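PDB 3CE7: specific mitochondrial acyl carrier protein from Toxoplasma, which probably carries acyl intermediates in mitochondrial fatty acid synthesis, as acyl carrier proteins do by means of a phosphopantetheine arm. Local coordinates for residues 38-43 with 85-90; 71-76 with 91-96. All coordinates share one frame; numbering follows the deposited sequence.

Contact 1 (38-43 with 85-90); sequences VTPSSK and TLQEIA
The N-terminal cap of the last helix in an acyl carrier protein four-helix fold is the site of this contact, where the long loop between helices 17-29 and 57-71 meets the first turn of helix 86-98. Thr85 and Glu88 form a capping box: Glu88 N donates to Thr85 OG1 at 3.3 Å, and Thr85 N returns a bond to Glu88 OE1, which it meets from above the carboxylate plane. The box relies on Thr85 OG1 sitting in the crowded position between backbone N and carbonyl carbon (chi1 72°), a rotation that sends CG2 out against the loop, 3.4 Å from Ser42 O. Two further amides of the first turn are served by the loop. Gln87 N donates directly to Pro40 O at 2.9 Å, in the carbonyl plane and along a lone pair. The Gln87 chain bends at chi2 (67°), and its OE1 rests 3.3 Å from CB of the Pro40 ring. Leu86 N donates to a water within hydrogen-bonding distance of Thr39 O and Ser42 O, so the type I turn 39-42 reaches the helix end through solvent too. Beneath this polar seam Leu86 faces Phe63 and Leu44, while Gln87 NE2 is held by Asp91 and Thr21. Val38 crosses Leu86 at about a right angle, its CG2, anti to the backbone N, lying 3.6 Å from Leu86 CD1.

Contact 2 (71-76 with 91-96); sequences FDVTVP and DFVVSE
Phe92 carries its ring away from the helix with CG anti to the backbone N (chi1 -174°), while Glu96, one turn later, has CG beside its own N and bends again at chi2 (-65°), folding back over that ring. As a result, within helix 86-98, Glu96 CG packs over one face of the Phe92 ring, 3.5 Å above its plane and offset toward the rim. The far end of the ring points into the segment 71-76. Thr74 O approaches the ring edge in plane, 3.5 Å from Phe92 CE2, so the carbonyl faces the weakly positive rim of the aromatic. Val75 CG2 and Pro76 CD come in obliquely beside it, the latter 3.9 Å from Phe92 CZ.

No direct hydrogen bond joins the segments; water does that work. One water accepts from Thr74 N and donates to Glu96 OE1, and a second donates to both Thr74 O, at 2.7 Å, and Glu96 OE1, so one carboxylate oxygen reaches both polar groups of the Thr74 backbone. The other oxygen, OE2, is engaged in a salt bridge with Lys99. Deeper down, Val93 holds CG1 anti to its backbone N (chi1 167°), bringing it 3.7 Å from Phe71 CG. Val73 packs alongside, its CG2 4.2 Å from Val93 CG2 and its CG1 3.9 Å from Glu96 CB. Ile24 and Val67 extend this apolar layer to helices 17-29 and 57-71. Such packing of the loop after helix 57-71 against the last helix is part of the acyl carrier protein helical bundle.

Overall arrangement
Helix 86-98 illustrates how one short helix can pack against two loops, one after the other: contact 1 uses its beginning and contact 2 the residues that follow directly, with centres 14 Å apart. Segment 38-43 belongs to the loop that precedes helix 57-71, and segment 71-76 runs off the C-terminal end of that helix, so the contacts cross along the chain. Their chemistry differs. Contact 1 satisfies helix-end amides, whereas contact 2 is mainly apolar, with a water-bridged margin. Val67 is shared, touching Ile89 from the first half and Val93 from the second. As in other acyl carrier proteins, the prosthetic-group site would be expected near the start of helix 57-71, which neither contact contains.

Contact 1 (38-43 with 85-90)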
loop_
_atom_site.group_PDB
_atom_site.type_symbol
_atom_site.label_atom_id
_atom_site.label_comp_id
_atom_site.label_asym_id
_atom_site.label_seq_id
_atom_site.Cartn_x
_atom_site.Cartn_y
_atom_site.Cartn_z
ATOM N N VAL A 38 -8.039 5.941 -7.110
ATOM C CA VAL A 38 -6.789 5.195 -7.017
ATOM C C VAL A 38 -6.984 3.771 -7.544
ATOM O O VAL A 38 -7.977 3.119 -7.228
ATOM C CB VAL A 38 -6.243 5.184 -5.554
ATOM C CG1 VAL A 38 -7.251 4.553 -4.588
ATOM C CG2 VAL A 38 -4.899 4.473 -5.479
ATOM N N THR A 39 -6.045 3.322 -8.374
ATOM C CA THR A 39 -6.020 1.944 -8.857
ATOM C C THR A 39 -4.691 1.302 -8.456
ATOM O O THR A 39 -3.766 2.002 -8.013
ATOM C CB THR A 39 -6.129 1.873 -10.386
ATOM O OG1 THR A 39 -4.887 2.299 -10.959
ATOM C CG2 THR A 39 -7.285 2.734 -10.896
ATOM N N PRO A 40 -4.567 -0.033 -8.612
ATOM C CA PRO A 40 -3.291 -0.641 -8.206
ATOM C C PRO A 40 -2.072 -0.124 -8.988
ATOM O O PRO A 40 -0.953 -0.181 -8.480
ATOM C CB PRO A 40 -3.511 -2.133 -8.466
ATOM C CG PRO A 40 -5.008 -2.302 -8.457
ATOM C CD PRO A 40 -5.527 -1.045 -9.088
ATOM N N SER A 41 -2.280 0.385 -10.198
ATOM C CA SER A 41 -1.153 0.874 -10.992
ATOM C C SER A 41 -0.917 2.387 -10.881
ATOM O O SER A 41 0.048 2.912 -11.455
ATOM C CB SER A 41 -1.313 0.468 -12.457
ATOM O OG SER A 41 -2.476 1.062 -12.989
ATOM N N SER A 42 -1.783 3.079 -10.138
ATOM C CA SER A 42 -1.631 4.529 -9.937
ATOM C C SER A 42 -0.286 4.834 -9.276
ATOM O O SER A 42 0.119 4.145 -8.347
ATOM C CB SER A 42 -2.758 5.097 -9.060
ATOM O OG SER A 42 -4.042 4.908 -9.622
ATOM N N LYS A 43 0.416 5.855 -9.762
ATOM C CA LYS A 43 1.601 6.333 -9.056
ATOM C C LYS A 43 1.149 7.073 -7.797
ATOM O O LYS A 43 0.430 8.072 -7.880
ATOM C CB LYS A 43 2.443 7.238 -9.965
ATOM C CG LYS A 43 3.159 6.468 -11.088
ATOM C CD LYS A 43 4.455 5.836 -10.594
ATOM C CE LYS A 43 5.077 4.920 -11.645
ATOM N NZ LYS A 43 4.486 3.548 -11.627
ATOM N N THR A 85 3.687 2.195 -6.324
ATOM C CA THR A 85 2.273 1.862 -6.558
ATOM C C THR A 85 1.738 0.885 -5.516
ATOM O O THR A 85 2.513 0.173 -4.847
ATOM C CB THR A 85 2.041 1.198 -7.941
ATOM O OG1 THR A 85 2.571 -0.142 -7.933
ATOM C CG2 THR A 85 2.669 2.023 -9.072
ATOM N N LEU A 86 0.415 0.847 -5.379
ATOM C CA LEU A 86 -0.209 -0.116 -4.465
ATOM C C LEU A 86 -0.019 -1.560 -4.923
ATOM O O LEU A 86 0.074 -2.457 -4.089
ATOM C CB LEU A 86 -1.703 0.150 -4.314
ATOM C CG LEU A 86 -2.073 1.485 -3.677
ATOM C CD1 LEU A 86 -3.567 1.592 -3.748
ATOM C CD2 LEU A 86 -1.548 1.588 -2.225
ATOM N N GLN A 87 0.032 -1.794 -6.236
ATOM C CA GLN A 87 0.257 -3.153 -6.706
ATOM C C GLN A 87 1.572 -3.699 -6.166
ATOM O O GLN A 87 1.651 -4.873 -5.787
ATOM C CB GLN A 87 0.252 -3.246 -8.232
ATOM C CG GLN A 87 0.249 -4.683 -8.713
ATOM C CD GLN A 87 -1.042 -5.378 -8.364
ATOM O OE1 GLN A 87 -2.091 -5.087 -8.951
ATOM N NE2 GLN A 87 -0.989 -6.282 -7.379
ATOM N N GLU A 88 2.600 -2.857 -6.132
ATOM C CA GLU A 88 3.900 -3.281 -5.603
ATOM C C GLU A 88 3.806 -3.668 -4.128
ATOM O O GLU A 88 4.424 -4.639 -3.685
ATOM C CB GLU A 88 4.915 -2.158 -5.781
ATOM C CG GLU A 88 5.316 -1.939 -7.242
ATOM C CD GLU A 88 6.126 -0.675 -7.436
ATOM O OE1 GLU A 88 6.077 0.199 -6.551
ATOM O OE2 GLU A 88 6.806 -0.542 -8.481
ATOM N N ILE A 89 3.033 -2.889 -3.371
ATOM C CA ILE A 89 2.876 -3.151 -1.947
ATOM C C ILE A 89 2.137 -4.473 -1.739
ATOM O O ILE A 89 2.591 -5.327 -0.952
ATOM C CB ILE A 89 2.189 -1.989 -1.215
ATOM C CG1 ILE A 89 3.000 -0.705 -1.434
ATOM C CG2 ILE A 89 2.094 -2.306 0.295
ATOM C CD1 ILE A 89 2.438 0.542 -0.752
ATOM N N ALA A 90 1.013 -4.641 -2.444
ATOM C CA ALA A 90 0.250 -5.897 -2.387
ATOM C C ALA A 90 1.128 -7.092 -2.766
ATOM O O ALA A 90 1.125 -8.121 -2.088
ATOM C CB ALA A 90 -0.970 -5.824 -3.280
HETATM O O HOH W 1 -1.307 2.658 -6.653
#

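Contact 2 (71-76 with 91-96)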
loop_
_atom_site.group_PDB
_atom_site.type_symbol
_atom_site.label_atom_id
_atom_site.label_comp_id
_atom_site.label_asym_id
_atom_site.label_seq_id
_atom_site.Cartn_x
_atom_site.Cartn_y
_atom_site.Cartn_z
ATOM N N PHE A 71 -1.165 -6.975 8.107
ATOM C CA PHE A 71 -0.779 -8.224 7.438
ATOM C C PHE A 71 0.360 -8.992 8.098
ATOM O O PHE A 71 0.711 -10.080 7.635
ATOM C CB PHE A 71 -0.459 -7.977 5.950
ATOM C CG PHE A 71 -1.660 -7.587 5.139
ATOM C CD1 PHE A 71 -2.602 -8.547 4.748
ATOM C CD2 PHE A 71 -1.875 -6.259 4.787
ATOM C CE1 PHE A 71 -3.727 -8.182 4.018
ATOM C CE2 PHE A 71 -2.999 -5.893 4.050
ATOM C CZ PHE A 71 -3.921 -6.853 3.665
ATOM N N ASP A 72 0.921 -8.425 9.165
ATOM C CA ASP A 72 2.017 -9.060 9.901
ATOM C C ASP A 72 3.191 -9.390 8.979
ATOM O O ASP A 72 3.630 -10.548 8.888
ATOM C CB ASP A 72 1.529 -10.321 10.633
ATOM C CG ASP A 72 0.513 -10.018 11.724
ATOM O OD1 ASP A 72 0.498 -8.883 12.250
ATOM O OD2 ASP A 72 -0.278 -10.926 12.054
ATOM N N VAL A 73 3.669 -8.369 8.271
ATOM C CA VAL A 73 4.883 -8.473 7.467
ATOM C C VAL A 73 5.836 -7.366 7.898
ATOM O O VAL A 73 5.402 -6.376 8.487
ATOM C CB VAL A 73 4.606 -8.380 5.942
ATOM C CG1 VAL A 73 3.742 -9.545 5.488
ATOM C CG2 VAL A 73 3.976 -7.036 5.565
ATOM N N THR A 74 7.124 -7.555 7.620
ATOM C CA THR A 74 8.138 -6.529 7.852
ATOM C C THR A 74 8.611 -6.013 6.506
ATOM O O THR A 74 9.079 -6.789 5.667
ATOM C CB THR A 74 9.349 -7.081 8.636
ATOM O OG1 THR A 74 8.899 -7.563 9.906
ATOM C CG2 THR A 74 10.391 -5.995 8.854
ATOM N N VAL A 75 8.481 -4.703 6.313
ATOM C CA VAL A 75 8.961 -4.057 5.101
ATOM C C VAL A 75 10.263 -3.330 5.440
ATOM O O VAL A 75 10.240 -2.342 6.172
ATOM C CB VAL A 75 7.923 -3.059 4.540
ATOM C CG1 VAL A 75 8.411 -2.453 3.225
ATOM C CG2 VAL A 75 6.569 -3.747 4.354
ATOM N N PRO A 76 11.398 -3.827 4.919
ATOM C CA PRO A 76 12.676 -3.118 5.085
ATOM C C PRO A 76 12.650 -1.722 4.461
ATOM O O PRO A 76 11.935 -1.489 3.486
ATOM C CB PRO A 76 13.676 -4.003 4.340
ATOM C CG PRO A 76 13.019 -5.341 4.226
ATOM C CD PRO A 76 11.554 -5.087 4.171
ATOM N N ASP A 91 1.896 -6.942 -3.843
ATOM C CA ASP A 91 2.807 -7.998 -4.272
ATOM C C ASP A 91 3.811 -8.362 -3.167
ATOM O O ASP A 91 4.118 -9.545 -2.958
ATOM C CB ASP A 91 3.558 -7.586 -5.539
ATOM C CG ASP A 91 2.674 -7.550 -6.789
ATOM O OD1 ASP A 91 1.512 -7.988 -6.767
ATOM O OD2 ASP A 91 3.166 -7.051 -7.824
ATOM N N PHE A 92 4.343 -7.347 -2.478
ATOM C CA PHE A 92 5.325 -7.606 -1.426
ATOM C C PHE A 92 4.674 -8.357 -0.262
ATOM O O PHE A 92 5.251 -9.305 0.297
ATOM C CB PHE A 92 5.960 -6.312 -0.923
ATOM C CG PHE A 92 7.074 -6.552 0.048
ATOM C CD1 PHE A 92 8.315 -6.987 -0.398
ATOM C CD2 PHE A 92 6.868 -6.403 1.425
ATOM C CE1 PHE A 92 9.359 -7.235 0.506
ATOM C CE2 PHE A 92 7.905 -6.644 2.332
ATOM C CZ PHE A 92 9.142 -7.065 1.874
ATOM N N VAL A 93 3.459 -7.948 0.091
ATOM C CA VAL A 93 2.742 -8.606 1.188
ATOM C C VAL A 93 2.547 -10.083 0.854
ATOM O O VAL A 93 2.872 -10.962 1.664
ATOM C CB VAL A 93 1.387 -7.931 1.467
ATOM C CG1 VAL A 93 0.530 -8.804 2.376
ATOM C CG2 VAL A 93 1.603 -6.564 2.092
ATOM N N VAL A 94 2.028 -10.357 -0.339
ATOM C CA VAL A 94 1.747 -11.736 -0.726
ATOM C C VAL A 94 3.039 -12.551 -0.752
ATOM O O VAL A 94 3.083 -13.662 -0.219
ATOM C CB VAL A 94 0.975 -11.798 -2.050
ATOM C CG1 VAL A 94 0.974 -13.233 -2.623
ATOM C CG2 VAL A 94 -0.444 -11.288 -1.821
ATOM N N SER A 95 4.093 -11.976 -1.335
ATOM C CA SER A 95 5.378 -12.672 -1.425
ATOM C C SER A 95 5.913 -13.030 -0.039
ATOM O O SER A 95 6.384 -14.154 0.173
ATOM C CB SER A 95 6.400 -11.859 -2.227
ATOM O OG SER A 95 6.757 -10.671 -1.558
ATOM N N GLU A 96 5.803 -12.106 0.911
ATOM C CA GLU A 96 6.304 -12.374 2.262
ATOM C C GLU A 96 5.481 -13.453 2.945
ATOM O O GLU A 96 6.026 -14.368 3.569
ATOM C CB GLU A 96 6.337 -11.104 3.102
ATOM C CG GLU A 96 7.450 -10.144 2.686
ATOM C CD GLU A 96 8.839 -10.718 2.931
ATOM O OE1 GLU A 96 9.220 -10.902 4.113
ATOM O OE2 GLU A 96 9.547 -10.990 1.944
HETATM O O HOH W 2 7.750 -10.290 6.620
HETATM O O HOH W 3 10.760 -8.907 5.381
#